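Local structure of Lmo2812 protein (Listeria monocytogenes EGD-e, 5ZQA) at residues A[109-120]-A[195-205]; A[215-226]-A[237-247]. The protein is a penicillin-binding protein of the peptidase S11 family that probably acts as a serine-type D-Ala-D-Ala carboxypeptidase in cell-wall peptidoglycan metabolism. All coordinates share one frame; numbering follows the deposited sequence.

Contact 1: residues A[109-120]-A[195-205]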
loop_
_atom_site.group_PDB
_atom_site.type_symbol
_atom_site.label_atom_id
_atom_site.label_comp_id
_atom_site.label_asym_id
_atom_site.label_seq_id
_atom_site.Cartn_x
_atom_site.Cartn_y
_atom_site.Cartn_z
ATOM N N TRP A 109 -7.681 18.967 -6.475
ATOM C CA TRP A 109 -6.414 18.401 -6.958
ATOM C C TRP A 109 -6.627 17.547 -8.186
ATOM O O TRP A 109 -7.695 16.968 -8.360
ATOM C CB TRP A 109 -5.761 17.520 -5.887
ATOM C CG TRP A 109 -5.381 18.255 -4.646
ATOM C CD1 TRP A 109 -6.210 18.643 -3.631
ATOM C CD2 TRP A 109 -4.071 18.696 -4.288
ATOM N NE1 TRP A 109 -5.493 19.305 -2.662
ATOM C CE2 TRP A 109 -4.176 19.358 -3.044
ATOM C CE3 TRP A 109 -2.813 18.610 -4.901
ATOM C CZ2 TRP A 109 -3.076 19.908 -2.396
ATOM C CZ3 TRP A 109 -1.726 19.160 -4.258
ATOM C CH2 TRP A 109 -1.864 19.801 -3.014
ATOM N N SER A 110 -5.587 17.420 -9.003
ATOM C CA SER A 110 -5.633 16.500 -10.130
ATOM C C SER A 110 -5.592 15.058 -9.643
ATOM O O SER A 110 -5.078 14.765 -8.562
ATOM C CB SER A 110 -4.471 16.749 -11.092
ATOM O OG SER A 110 -3.240 16.376 -10.501
ATOM N N VAL A 111 -6.161 14.162 -10.441
ATOM C CA VAL A 111 -6.088 12.731 -10.167
ATOM C C VAL A 111 -4.640 12.278 -9.983
ATOM O O VAL A 111 -4.341 11.489 -9.079
ATOM C CB VAL A 111 -6.775 11.928 -11.298
ATOM C CG1 VAL A 111 -6.413 10.457 -11.233
ATOM C CG2 VAL A 111 -8.297 12.147 -11.232
ATOM N N ARG A 112 -3.735 12.802 -10.807
ATOM C CA ARG A 112 -2.312 12.527 -10.643
ATOM C C ARG A 112 -1.833 12.865 -9.232
ATOM O O ARG A 112 -1.202 12.045 -8.558
ATOM C CB ARG A 112 -1.499 13.314 -11.673
ATOM C CG ARG A 112 0.000 13.378 -11.407
ATOM C CD ARG A 112 0.660 12.011 -11.401
ATOM N NE ARG A 112 0.614 11.392 -12.723
ATOM C CZ ARG A 112 0.981 10.143 -12.982
ATOM N NH1 ARG A 112 1.428 9.352 -12.006
ATOM N NH2 ARG A 112 0.884 9.686 -14.225
ATOM N N ASP A 113 -2.162 14.072 -8.775
ATOM C CA ASP A 113 -1.669 14.515 -7.476
ATOM C C ASP A 113 -2.337 13.744 -6.335
ATOM O O ASP A 113 -1.705 13.475 -5.318
ATOM C CB ASP A 113 -1.892 16.013 -7.288
ATOM C CG ASP A 113 -0.893 16.857 -8.061
ATOM O OD1 ASP A 113 0.094 16.310 -8.601
ATOM O OD2 ASP A 113 -1.085 18.089 -8.097
ATOM N N LEU A 114 -3.608 13.378 -6.508
ATOM C CA LEU A 114 -4.309 12.589 -5.496
ATOM C C LEU A 114 -3.694 11.199 -5.375
ATOM O O LEU A 114 -3.480 10.697 -4.271
ATOM C CB LEU A 114 -5.788 12.484 -5.839
ATOM C CG LEU A 114 -6.555 13.806 -5.766
ATOM C CD1 LEU A 114 -7.927 13.617 -6.382
ATOM C CD2 LEU A 114 -6.679 14.271 -4.324
ATOM N N TYR A 115 -3.421 10.588 -6.523
ATOM C CA TYR A 115 -2.721 9.303 -6.578
ATOM C C TYR A 115 -1.345 9.390 -5.905
ATOM O O TYR A 115 -0.998 8.535 -5.081
ATOM C CB TYR A 115 -2.633 8.870 -8.047
ATOM C CG TYR A 115 -1.688 7.739 -8.375
ATOM C CD1 TYR A 115 -0.392 8.005 -8.796
ATOM C CD2 TYR A 115 -2.114 6.420 -8.342
ATOM C CE1 TYR A 115 0.482 6.989 -9.123
ATOM C CE2 TYR A 115 -1.250 5.393 -8.676
ATOM C CZ TYR A 115 0.047 5.685 -9.067
ATOM O OH TYR A 115 0.920 4.675 -9.404
ATOM N N SER A 116 -0.577 10.437 -6.211
ATOM C CA SER A 116 0.718 10.609 -5.555
ATOM C C SER A 116 0.568 10.766 -4.046
ATOM O O SER A 116 1.318 10.156 -3.292
ATOM C CB SER A 116 1.461 11.822 -6.117
ATOM O OG SER A 116 1.708 11.658 -7.502
ATOM N N ALA A 117 -0.385 11.589 -3.610
ATOM C CA ALA A 117 -0.585 11.830 -2.177
ATOM C C ALA A 117 -0.995 10.554 -1.446
ATOM O O ALA A 117 -0.498 10.258 -0.356
ATOM C CB ALA A 117 -1.629 12.931 -1.962
ATOM N N MET A 118 -1.891 9.790 -2.055
ATOM C CA MET A 118 -2.298 8.513 -1.487
ATOM C C MET A 118 -1.103 7.585 -1.267
ATOM O O MET A 118 -0.940 7.021 -0.184
ATOM C CB MET A 118 -3.343 7.870 -2.401
ATOM C CG MET A 118 -3.751 6.486 -2.006
ATOM S SD MET A 118 -5.045 5.861 -3.088
ATOM C CE MET A 118 -4.087 5.421 -4.539
ATOM N N LEU A 119 -0.249 7.434 -2.275
ATOM C CA LEU A 119 0.835 6.456 -2.186
ATOM C C LEU A 119 2.026 6.946 -1.365
ATOM O O LEU A 119 2.670 6.148 -0.672
ATOM C CB LEU A 119 1.308 6.058 -3.585
ATOM C CG LEU A 119 0.360 5.157 -4.381
ATOM C CD1 LEU A 119 1.003 4.844 -5.723
ATOM C CD2 LEU A 119 0.041 3.883 -3.615
ATOM N N THR A 120 2.298 8.250 -1.426
ATOM C CA THR A 120 3.515 8.820 -0.841
ATOM C C THR A 120 3.340 9.166 0.639
ATOM O O THR A 120 4.095 8.684 1.497
ATOM C CB THR A 120 3.950 10.080 -1.628
ATOM O OG1 THR A 120 4.216 9.716 -2.987
ATOM C CG2 THR A 120 5.203 10.694 -1.045
ATOM N N THR A 195 6.540 6.033 -8.766
ATOM C CA THR A 195 6.055 6.915 -7.713
ATOM C C THR A 195 6.551 6.456 -6.339
ATOM O O THR A 195 7.045 7.266 -5.557
ATOM C CB THR A 195 4.503 7.008 -7.715
ATOM O OG1 THR A 195 4.059 7.565 -8.958
ATOM C CG2 THR A 195 4.000 7.889 -6.584
ATOM N N THR A 196 6.461 5.154 -6.066
ATOM C CA THR A 196 6.777 4.662 -4.724
ATOM C C THR A 196 8.271 4.672 -4.423
ATOM O O THR A 196 8.662 4.546 -3.263
ATOM C CB THR A 196 6.216 3.230 -4.485
ATOM O OG1 THR A 196 6.803 2.306 -5.412
ATOM C CG2 THR A 196 4.687 3.218 -4.648
ATOM N N SER A 197 9.109 4.856 -5.439
ATOM C CA SER A 197 10.550 4.917 -5.200
ATOM C C SER A 197 11.028 6.319 -4.850
ATOM O O SER A 197 12.203 6.500 -4.524
ATOM C CB SER A 197 11.325 4.420 -6.419
ATOM O OG SER A 197 11.114 5.293 -7.514
ATOM N N LYS A 198 10.137 7.307 -4.914
ATOM C CA LYS A 198 10.537 8.694 -4.677
ATOM C C LYS A 198 10.424 9.107 -3.200
ATOM O O LYS A 198 9.339 9.055 -2.613
ATOM C CB LYS A 198 9.689 9.636 -5.536
ATOM C CG LYS A 198 9.938 9.537 -7.035
ATOM C CD LYS A 198 9.071 10.555 -7.772
ATOM C CE LYS A 198 9.358 10.564 -9.263
ATOM N NZ LYS A 198 8.459 11.508 -9.982
ATOM N N PRO A 199 11.541 9.544 -2.593
ATOM C CA PRO A 199 11.469 10.026 -1.207
ATOM C C PRO A 199 10.613 11.282 -1.042
ATOM O O PRO A 199 10.036 11.495 0.028
ATOM C CB PRO A 199 12.930 10.337 -0.869
ATOM C CG PRO A 199 13.721 9.471 -1.792
ATOM C CD PRO A 199 12.928 9.428 -3.069
ATOM N N THR A 200 10.570 12.108 -2.083
ATOM C CA THR A 200 9.727 13.296 -2.111
ATOM C C THR A 200 9.070 13.372 -3.486
ATOM O O THR A 200 9.711 13.081 -4.496
ATOM C CB THR A 200 10.528 14.591 -1.853
ATOM O OG1 THR A 200 11.194 14.514 -0.584
ATOM C CG2 THR A 200 9.605 15.787 -1.855
ATOM N N VAL A 201 7.795 13.746 -3.523
ATOM C CA VAL A 201 7.104 13.970 -4.785
ATOM C C VAL A 201 6.653 15.424 -4.869
ATOM O O VAL A 201 5.992 15.939 -3.963
ATOM C CB VAL A 201 5.885 13.038 -4.953
ATOM C CG1 VAL A 201 5.155 13.354 -6.253
ATOM C CG2 VAL A 201 6.323 11.582 -4.914
ATOM N N THR A 202 7.031 16.097 -5.947
ATOM C CA THR A 202 6.551 17.454 -6.175
ATOM C C THR A 202 5.289 17.354 -7.000
ATOM O O THR A 202 5.320 16.902 -8.145
ATOM C CB THR A 202 7.590 18.325 -6.893
ATOM O OG1 THR A 202 8.772 18.407 -6.085
ATOM C CG2 THR A 202 7.034 19.725 -7.129
ATOM N N THR A 203 4.169 17.731 -6.399
ATOM C CA THR A 203 2.895 17.628 -7.085
ATOM C C THR A 203 2.835 18.618 -8.233
ATOM O O THR A 203 3.608 19.595 -8.288
ATOM C CB THR A 203 1.722 17.888 -6.138
ATOM O OG1 THR A 203 1.823 19.219 -5.615
ATOM C CG2 THR A 203 1.720 16.883 -4.994
ATOM N N ASP A 204 1.920 18.360 -9.154
ATOM C CA ASP A 204 1.716 19.282 -10.255
ATOM C C ASP A 204 1.179 20.619 -9.746
ATOM O O ASP A 204 1.451 21.659 -10.342
ATOM C CB ASP A 204 0.783 18.669 -11.299
ATOM C CG ASP A 204 1.439 17.516 -12.053
ATOM O OD1 ASP A 204 2.670 17.334 -11.909
ATOM O OD2 ASP A 204 0.740 16.799 -12.795
ATOM N N LYS A 205 0.439 20.609 -8.642
ATOM C CA LYS A 205 -0.029 21.863 -8.060
ATOM C C LYS A 205 1.153 22.669 -7.518
ATOM O O LYS A 205 1.166 23.901 -7.595
ATOM C CB LYS A 205 -1.066 21.611 -6.958
ATOM C CG LYS A 205 -1.824 22.870 -6.532
ATOM C CD LYS A 205 -2.750 22.618 -5.355
ATOM C CE LYS A 205 -4.004 21.904 -5.781
ATOM N NZ LYS A 205 -4.793 22.661 -6.805
HETATM O O HOH W 1 2.702 9.927 -9.355
HETATM O O HOH W 2 3.215 5.662 -10.635
HETATM O O HOH W 3 6.846 8.260 -2.997
#

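Contact 2: residues A[215-226]-A[237-247]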
loop_
_atom_site.group_PDB
_atom_site.type_symbol
_atom_site.label_atom_id
_atom_site.label_comp_id
_atom_site.label_asym_id
_atom_site.label_seq_id
_atom_site.Cartn_x
_atom_site.Cartn_y
_atom_site.Cartn_z
ATOM N N LEU A 215 12.971 3.618 4.167
ATOM C CA LEU A 215 14.071 2.776 3.691
ATOM C C LEU A 215 14.544 3.114 2.283
ATOM O O LEU A 215 15.494 2.509 1.787
ATOM C CB LEU A 215 13.677 1.297 3.741
ATOM C CG LEU A 215 13.607 0.667 5.129
ATOM C CD1 LEU A 215 13.083 -0.769 4.998
ATOM C CD2 LEU A 215 14.976 0.672 5.795
ATOM N N LEU A 216 13.873 4.052 1.622
ATOM C CA LEU A 216 14.332 4.486 0.313
ATOM C C LEU A 216 15.727 5.092 0.443
ATOM O O LEU A 216 15.941 5.995 1.248
ATOM C CB LEU A 216 13.356 5.493 -0.303
ATOM C CG LEU A 216 11.974 4.934 -0.644
ATOM C CD1 LEU A 216 11.031 6.086 -1.005
ATOM C CD2 LEU A 216 12.041 3.913 -1.782
ATOM N N GLY A 217 16.671 4.568 -0.338
ATOM C CA GLY A 217 18.051 5.025 -0.276
ATOM C C GLY A 217 18.880 4.347 0.804
ATOM O O GLY A 217 20.080 4.614 0.925
ATOM N N SER A 218 18.249 3.476 1.590
ATOM C CA SER A 218 18.942 2.755 2.662
ATOM C C SER A 218 19.165 1.279 2.349
ATOM O O SER A 218 20.092 0.651 2.861
ATOM C CB SER A 218 18.162 2.880 3.965
ATOM O OG SER A 218 18.184 4.219 4.422
ATOM N N ILE A 219 18.290 0.722 1.522
ATOM C CA ILE A 219 18.424 -0.660 1.066
ATOM C C ILE A 219 18.588 -0.627 -0.435
ATOM O O ILE A 219 17.711 -0.130 -1.148
ATOM C CB ILE A 219 17.199 -1.518 1.439
ATOM C CG1 ILE A 219 17.051 -1.605 2.961
ATOM C CG2 ILE A 219 17.325 -2.907 0.831
ATOM C CD1 ILE A 219 15.905 -2.478 3.421
ATOM N N GLN A 220 19.709 -1.140 -0.925
ATOM C CA GLN A 220 19.959 -1.106 -2.356
ATOM C C GLN A 220 18.862 -1.867 -3.083
ATOM O O GLN A 220 18.450 -2.944 -2.653
ATOM C CB GLN A 220 21.340 -1.689 -2.686
ATOM C CG GLN A 220 21.759 -1.465 -4.122
ATOM C CD GLN A 220 21.184 -2.489 -5.071
ATOM O OE1 GLN A 220 21.019 -3.659 -4.715
ATOM N NE2 GLN A 220 20.873 -2.060 -6.289
ATOM N N GLY A 221 18.364 -1.272 -4.162
ATOM C CA GLY A 221 17.363 -1.919 -4.986
ATOM C C GLY A 221 15.932 -1.738 -4.501
ATOM O O GLY A 221 14.999 -2.110 -5.205
ATOM N N LEU A 222 15.748 -1.180 -3.307
ATOM C CA LEU A 222 14.397 -1.031 -2.761
ATOM C C LEU A 222 13.659 0.110 -3.449
ATOM O O LEU A 222 14.158 1.238 -3.489
ATOM C CB LEU A 222 14.440 -0.797 -1.245
ATOM C CG LEU A 222 13.043 -0.768 -0.613
ATOM C CD1 LEU A 222 12.778 -2.035 0.154
ATOM C CD2 LEU A 222 12.831 0.448 0.264
ATOM N N ASP A 223 12.473 -0.173 -3.986
ATOM C CA ASP A 223 11.745 0.843 -4.747
ATOM C C ASP A 223 10.255 0.924 -4.393
ATOM O O ASP A 223 9.474 1.561 -5.106
ATOM C CB ASP A 223 11.920 0.627 -6.262
ATOM C CG ASP A 223 11.688 -0.814 -6.713
ATOM O OD1 ASP A 223 11.144 -1.629 -5.940
ATOM O OD2 ASP A 223 12.069 -1.131 -7.869
ATOM N N GLY A 224 9.874 0.328 -3.268
ATOM C CA GLY A 224 8.490 0.387 -2.816
ATOM C C GLY A 224 8.356 -0.318 -1.476
ATOM O O GLY A 224 9.360 -0.796 -0.937
ATOM N N LEU A 225 7.137 -0.450 -0.950
ATOM C CA LEU A 225 5.911 -0.148 -1.665
ATOM C C LEU A 225 4.913 0.719 -0.872
ATOM O O LEU A 225 4.382 1.687 -1.398
ATOM C CB LEU A 225 5.236 -1.464 -2.067
ATOM C CG LEU A 225 4.153 -1.459 -3.139
ATOM C CD1 LEU A 225 4.674 -0.871 -4.448
ATOM C CD2 LEU A 225 3.665 -2.883 -3.364
ATOM N N LYS A 226 4.611 0.349 0.369
ATOM C CA LYS A 226 3.565 1.070 1.103
ATOM C C LYS A 226 3.576 0.789 2.598
ATOM O O LYS A 226 3.683 -0.363 3.011
ATOM C CB LYS A 226 2.178 0.704 0.547
ATOM C CG LYS A 226 1.015 1.531 1.129
ATOM C CD LYS A 226 0.961 2.936 0.540
ATOM C CE LYS A 226 0.020 3.837 1.324
ATOM N NZ LYS A 226 0.594 4.237 2.654
ATOM N N PHE A 237 4.357 -2.505 6.847
ATOM C CA PHE A 237 5.063 -2.097 5.634
ATOM C C PHE A 237 5.147 -3.237 4.642
ATOM O O PHE A 237 5.540 -4.348 4.998
ATOM C CB PHE A 237 6.481 -1.591 5.961
ATOM C CG PHE A 237 7.237 -1.073 4.756
ATOM C CD1 PHE A 237 6.759 0.011 4.038
ATOM C CD2 PHE A 237 8.421 -1.666 4.345
ATOM C CE1 PHE A 237 7.449 0.501 2.929
ATOM C CE2 PHE A 237 9.115 -1.177 3.235
ATOM C CZ PHE A 237 8.625 -0.108 2.531
ATOM N N ILE A 238 4.783 -2.952 3.394
ATOM C CA ILE A 238 5.063 -3.843 2.275
ATOM C C ILE A 238 6.256 -3.260 1.536
ATOM O O ILE A 238 6.202 -2.131 1.053
ATOM C CB ILE A 238 3.859 -3.999 1.329
ATOM C CG1 ILE A 238 2.715 -4.692 2.065
ATOM C CG2 ILE A 238 4.242 -4.843 0.099
ATOM C CD1 ILE A 238 1.411 -4.779 1.276
ATOM N N GLY A 239 7.348 -4.020 1.503
ATOM C CA GLY A 239 8.547 -3.605 0.802
ATOM C C GLY A 239 8.739 -4.382 -0.486
ATOM O O GLY A 239 8.262 -5.500 -0.609
ATOM N N THR A 240 9.444 -3.790 -1.444
ATOM C CA THR A 240 9.857 -4.544 -2.617
ATOM C C THR A 240 11.200 -4.013 -3.103
ATOM O O THR A 240 11.496 -2.814 -2.986
ATOM C CB THR A 240 8.788 -4.515 -3.736
ATOM O OG1 THR A 240 9.178 -5.422 -4.780
ATOM C CG2 THR A 240 8.583 -3.117 -4.307
ATOM N N ALA A 241 12.019 -4.935 -3.595
ATOM C CA ALA A 241 13.359 -4.629 -4.084
ATOM C C ALA A 241 13.702 -5.599 -5.193
ATOM O O ALA A 241 13.260 -6.745 -5.165
ATOM C CB ALA A 241 14.381 -4.742 -2.962
ATOM N N GLU A 242 14.497 -5.147 -6.157
ATOM C CA GLU A 242 14.987 -6.023 -7.221
ATOM C C GLU A 242 16.508 -5.935 -7.300
ATOM O O GLU A 242 17.075 -4.833 -7.258
ATOM C CB GLU A 242 14.368 -5.650 -8.573
ATOM C CG GLU A 242 14.786 -6.573 -9.707
ATOM C CD GLU A 242 14.219 -6.151 -11.053
ATOM O OE1 GLU A 242 14.081 -4.930 -11.291
ATOM O OE2 GLU A 242 13.911 -7.043 -11.872
ATOM N N ARG A 243 17.150 -7.100 -7.370
ATOM C CA ARG A 243 18.597 -7.209 -7.571
ATOM C C ARG A 243 18.892 -8.356 -8.512
ATOM O O ARG A 243 18.382 -9.452 -8.319
ATOM C CB ARG A 243 19.329 -7.455 -6.259
ATOM C CG ARG A 243 19.152 -6.370 -5.224
ATOM C CD ARG A 243 19.839 -6.747 -3.929
ATOM N NE ARG A 243 19.558 -5.756 -2.902
ATOM C CZ ARG A 243 19.773 -5.933 -1.606
ATOM N NH1 ARG A 243 20.291 -7.073 -1.160
ATOM N NH2 ARG A 243 19.471 -4.968 -0.755
ATOM N N GLY A 244 19.740 -8.114 -9.506
ATOM C CA GLY A 244 20.135 -9.168 -10.427
ATOM C C GLY A 244 18.972 -9.817 -11.155
ATOM O O GLY A 244 18.994 -11.017 -11.423
ATOM N N GLY A 245 17.944 -9.029 -11.454
ATOM C CA GLY A 245 16.766 -9.537 -12.139
ATOM C C GLY A 245 15.766 -10.282 -11.266
ATOM O O GLY A 245 14.732 -10.739 -11.757
ATOM N N LYS A 246 16.070 -10.403 -9.976
ATOM C CA LYS A 246 15.204 -11.096 -9.036
ATOM C C LYS A 246 14.517 -10.077 -8.142
ATOM O O LYS A 246 15.186 -9.294 -7.482
ATOM C CB LYS A 246 16.001 -12.094 -8.185
ATOM C CG LYS A 246 15.267 -12.574 -6.929
ATOM C CD LYS A 246 16.142 -13.487 -6.088
ATOM C CE LYS A 246 15.470 -13.826 -4.767
ATOM N NZ LYS A 246 16.321 -14.715 -3.930
ATOM N N ARG A 247 13.188 -10.095 -8.126
ATOM C CA ARG A 247 12.440 -9.194 -7.259
ATOM C C ARG A 247 11.842 -9.950 -6.084
ATOM O O ARG A 247 11.362 -11.079 -6.234
ATOM C CB ARG A 247 11.336 -8.476 -8.048
ATOM C CG ARG A 247 10.467 -7.565 -7.163
ATOM C CD ARG A 247 9.501 -6.674 -7.963
ATOM N NE ARG A 247 10.220 -5.691 -8.776
ATOM C CZ ARG A 247 10.703 -4.539 -8.313
ATOM N NH1 ARG A 247 10.547 -4.208 -7.040
ATOM N NH2 ARG A 247 11.356 -3.711 -9.133
HETATM O O HOH W 4 19.192 -3.452 -8.220
#

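Contact 1: residues A[109-120]-A[195-205]
The carboxylate of D113 holds two successive backbone N-H groups, taking D204 N on OD1 at 2.8 Å and K205 N on OD2 at 3.0 Å, each through the syn lone pair. This two-point grip should fix the rotation of the carboxylate against the backbone after T203, whose CB lies 3.3 Å from D113 OD1. S110, the N-cap, accepts the D113 backbone N-H on OG and so caps the helix from which the carboxylate projects. The K205 chain, bent at chi3 (-77°) and chi4 (-59°), crosses W109 at about a right angle and lays CE over one face of the indole, 3.6 Å from the centroid of the six-membered ring. Its NZ stands over the five-membered ring in a cation-pi contact and also bonds to T108 O. At the far end T195 is a knob among Y115, S116, L119 and T120. Its OG1 faces the edge of the Y115 ring, and one water joins this oxygen to R112 NH1 and S116 OG while a second joins it to Y115 OH. T120 OG1 turns back to bond S116 O at 2.9 Å, already the acceptor of T120 N, and V201 CG2 packs 3.4 Å from T120 OG1. A third water bridges T120 OG1, T195 O and K198 O. Helix 111-120 is lined by T195 and T196 of helix 192-196 and by strand 200-202 of a two-stranded ribbon with 208-210, in the helical part of the penicillin-recognising DD-peptidase fold expected of this family, with L119 beside K65, the predicted proton acceptor.

Contact 2: residues A[215-226]-A[237-247]
Strands 222-226 and 237-243 run antiparallel, their axes 153° apart and 4.7 Å at closest approach; the register slips by one at the classic bulge where D223 and G224 face T240, and a second classic bulge puts L225 and K226 opposite I238, whose O accepts from both N-H groups. A cis peptide precedes L225. At the first bulge D223 meets R247 end-on: NH1 reaches OD1 at 2.9 Å and NH2 reaches OD2 at 3.0 Å, with the two flat groups only 14° from coplanar. R247 NH1 also donates to T240 OG1 at 2.9 Å, and E242 CB lies over one guanidinium face, which should fix the rotation of the guanidinium. R243, extended from CG to NE, reaches Q220 O side-on with NE and NH2. F237 swings its ring, CG anti to the backbone N (chi1 -176°), obliquely against K226 O, CD1 to O 3.3 Å. The L225 and I238 side chains lie side by side, L225 CD2 4.0 Å from I238 CG2, and pack on helix 175-188; D223 and R247 touch L193 of helix 192-196, L222 and F237 meet helix 258-272, and strand 246-255 pairs with the far edge of 236-243.

How the contacts relate
Both contacts are largely buried, but they join different kinds of element. Contact 1 sets a helix against a turn and a short ribbon, using a carboxylate, water bridges and a lysine over an indole; contact 2 is a hairpin at the edge of the five-stranded sheet, stitched by backbone bonds, with one arginine-aspartate salt bridge and an arginine on a turn carbonyl toward its outer end. They meet at T196, whose OG1 probably bonds D223 O and whose CG2 packs near L225 O. The helix that supplies T195 and T196 to contact 1 thus also packs on contact 2. Near the predicted active site L119 approaches K226, whose NZ bonds S122 OG, consistent with a K(T/S)G-type motif.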